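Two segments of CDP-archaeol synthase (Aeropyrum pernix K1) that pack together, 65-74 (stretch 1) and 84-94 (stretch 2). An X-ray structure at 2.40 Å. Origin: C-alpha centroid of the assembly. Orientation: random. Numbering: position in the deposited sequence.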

# COMPACT_ATOMS: atom_id res chain seq x y z
N GLY A 65 -12.49 -20.67 2.69
CA GLY A 65 -11.50 -20.02 1.85
C GLY A 65 -10.50 -21.01 1.30
O GLY A 65 -10.20 -21.02 0.10
N PHE A 66 -10.01 -21.89 2.17
CA PHE A 66 -9.05 -22.91 1.75
C PHE A 66 -9.68 -23.87 0.74
O PHE A 66 -9.10 -24.15 -0.31
CB PHE A 66 -8.56 -23.64 2.99
CG PHE A 66 -7.54 -24.68 2.71
CD1 PHE A 66 -6.34 -24.33 2.12
CD2 PHE A 66 -7.79 -26.00 3.03
CE1 PHE A 66 -5.39 -25.30 1.85
CE2 PHE A 66 -6.84 -26.98 2.76
CZ PHE A 66 -5.64 -26.62 2.17
N ALA A 67 -10.86 -24.39 1.06
CA ALA A 67 -11.59 -25.25 0.13
C ALA A 67 -11.79 -24.56 -1.21
O ALA A 67 -11.51 -25.14 -2.26
CB ALA A 67 -12.94 -25.64 0.74
N ALA A 68 -12.24 -23.31 -1.19
CA ALA A 68 -12.51 -22.58 -2.43
C ALA A 68 -11.24 -22.38 -3.24
O ALA A 68 -11.25 -22.51 -4.47
CB ALA A 68 -13.16 -21.24 -2.10
N GLY A 69 -10.14 -22.03 -2.56
CA GLY A 69 -8.89 -21.81 -3.25
C GLY A 69 -8.34 -23.09 -3.86
O GLY A 69 -7.80 -23.07 -4.97
N SER A 70 -8.49 -24.21 -3.15
CA SER A 70 -8.10 -25.49 -3.72
C SER A 70 -8.94 -25.83 -4.95
O SER A 70 -8.40 -26.23 -5.98
CB SER A 70 -8.24 -26.58 -2.66
OG SER A 70 -7.55 -26.19 -1.48
N ALA A 71 -10.26 -25.66 -4.86
CA ALA A 71 -11.10 -25.94 -6.02
C ALA A 71 -10.69 -25.07 -7.20
O ALA A 71 -10.56 -25.56 -8.32
CB ALA A 71 -12.58 -25.75 -5.67
N ALA A 72 -10.41 -23.79 -6.95
CA ALA A 72 -10.04 -22.88 -8.03
C ALA A 72 -8.71 -23.25 -8.67
O ALA A 72 -8.51 -23.05 -9.87
CB ALA A 72 -9.99 -21.43 -7.52
N GLY A 73 -7.79 -23.81 -7.88
CA GLY A 73 -6.52 -24.21 -8.44
C GLY A 73 -6.66 -25.36 -9.42
O GLY A 73 -5.85 -25.49 -10.35
N VAL A 74 -7.66 -26.22 -9.22
CA VAL A 74 -8.03 -27.21 -10.23
C VAL A 74 -8.42 -26.50 -11.52
O VAL A 74 -7.96 -26.86 -12.61
CB VAL A 74 -9.16 -28.11 -9.71
CG1 VAL A 74 -9.74 -28.94 -10.85
CG2 VAL A 74 -8.66 -29.00 -8.59
N LEU A 84 0.85 -28.36 -12.06
CA LEU A 84 1.42 -27.96 -10.78
C LEU A 84 0.55 -26.92 -10.08
O LEU A 84 0.60 -26.83 -8.84
CB LEU A 84 2.84 -27.44 -10.99
CG LEU A 84 3.92 -28.51 -10.85
CD1 LEU A 84 5.31 -27.89 -10.87
CD2 LEU A 84 3.70 -29.30 -9.57
N LEU A 85 -0.26 -26.17 -10.83
CA LEU A 85 -1.22 -25.24 -10.22
C LEU A 85 -2.20 -25.94 -9.28
O LEU A 85 -2.68 -25.32 -8.33
CB LEU A 85 -2.00 -24.49 -11.30
CG LEU A 85 -1.16 -23.63 -12.27
CD1 LEU A 85 -2.00 -22.51 -12.91
CD2 LEU A 85 0.07 -23.07 -11.55
N ALA A 86 -2.54 -27.20 -9.54
CA ALA A 86 -3.44 -27.87 -8.61
C ALA A 86 -2.73 -28.21 -7.31
O ALA A 86 -3.39 -28.33 -6.27
CB ALA A 86 -4.03 -29.14 -9.24
N VAL A 87 -1.42 -28.38 -7.36
CA VAL A 87 -0.64 -28.66 -6.17
C VAL A 87 -0.27 -27.39 -5.42
O VAL A 87 -0.28 -27.36 -4.20
CB VAL A 87 0.61 -29.46 -6.58
CG1 VAL A 87 1.60 -29.61 -5.41
CG2 VAL A 87 0.20 -30.81 -7.14
N HIS A 88 0.03 -26.31 -6.15
CA HIS A 88 0.49 -25.06 -5.55
C HIS A 88 -0.64 -24.21 -5.00
O HIS A 88 -0.45 -23.49 -4.00
CB HIS A 88 1.25 -24.25 -6.59
CG HIS A 88 2.58 -24.83 -6.97
ND1 HIS A 88 3.27 -24.43 -8.09
CD2 HIS A 88 3.34 -25.76 -6.36
CE1 HIS A 88 4.40 -25.10 -8.17
NE2 HIS A 88 4.48 -25.91 -7.12
N SER A 89 -1.82 -24.25 -5.64
CA SER A 89 -2.88 -23.32 -5.28
C SER A 89 -3.35 -23.49 -3.84
O SER A 89 -3.69 -22.46 -3.21
CB SER A 89 -4.06 -23.46 -6.25
OG SER A 89 -3.67 -23.07 -7.57
N PRO A 90 -3.41 -24.69 -3.26
CA PRO A 90 -3.71 -24.76 -1.82
C PRO A 90 -2.73 -23.98 -0.96
O PRO A 90 -3.16 -23.22 -0.07
CB PRO A 90 -3.67 -26.27 -1.52
CG PRO A 90 -3.98 -26.93 -2.84
CD PRO A 90 -3.33 -26.04 -3.87
N ALA A 91 -1.42 -24.14 -1.19
CA ALA A 91 -0.44 -23.38 -0.41
C ALA A 91 -0.61 -21.88 -0.63
O ALA A 91 -0.53 -21.09 0.32
CB ALA A 91 0.99 -23.81 -0.78
N ILE A 92 -0.86 -21.46 -1.88
CA ILE A 92 -1.06 -20.04 -2.18
C ILE A 92 -2.32 -19.52 -1.49
O ILE A 92 -2.33 -18.42 -0.92
CB ILE A 92 -1.11 -19.81 -3.70
CG1 ILE A 92 0.24 -20.17 -4.35
CG2 ILE A 92 -1.47 -18.36 -4.03
CD1 ILE A 92 0.40 -19.72 -5.79
N ALA A 93 -3.41 -20.31 -1.54
CA ALA A 93 -4.61 -19.97 -0.78
C ALA A 93 -4.29 -19.75 0.69
O ALA A 93 -4.80 -18.80 1.30
CB ALA A 93 -5.65 -21.08 -0.93
N LEU A 94 -3.47 -20.63 1.28
CA LEU A 94 -3.06 -20.46 2.67
C LEU A 94 -2.32 -19.14 2.88
O LEU A 94 -2.56 -18.43 3.85
CB LEU A 94 -2.20 -21.64 3.14
CG LEU A 94 -3.03 -22.91 3.36
CD1 LEU A 94 -2.16 -24.08 3.77
CD2 LEU A 94 -4.14 -22.67 4.37

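Two helices pack nearly antiparallel, at 158° between their N-to-C directions, and their axes close to 7.8 Å. The second helix kinks at P90, whose N has no hydrogen bond to the preceding turn. Such proximity rests on small residues. Where the backbones come nearest, the CA atoms of S70 and P90, and likewise of G73 and A86, lie 4.8 Å apart.

Two glycines make the room. A CB on G73 would fall 2.2 Å from the CB of S89, and one on G69 would fall 2.6 Å from the CB of A93; both would clash. Without them, the G73 CA meets S89 OG at 3.2 Å and the G69 CA meets A93 CB at 4.1 Å. S89 and A93, one turn apart, both point toward the partner and are short enough to fit.

No hydrogen bond crosses the interface. Each serine instead satisfies its hydroxyl within its own helix, in rotamer m: S89 OG donates to L85 O (2.6 Å) and S70 OG to F66 O (2.8 Å), a compact way to place a polar group in a tight contact.

At one end F66, in rotamer t, brings its ring back to the partner helix: CD1 lies 3.6 Å from L94 CD2, and CE1 lies 3.9 Å from P90 CB. The contact buries 400 Å² in total, summed over both sides.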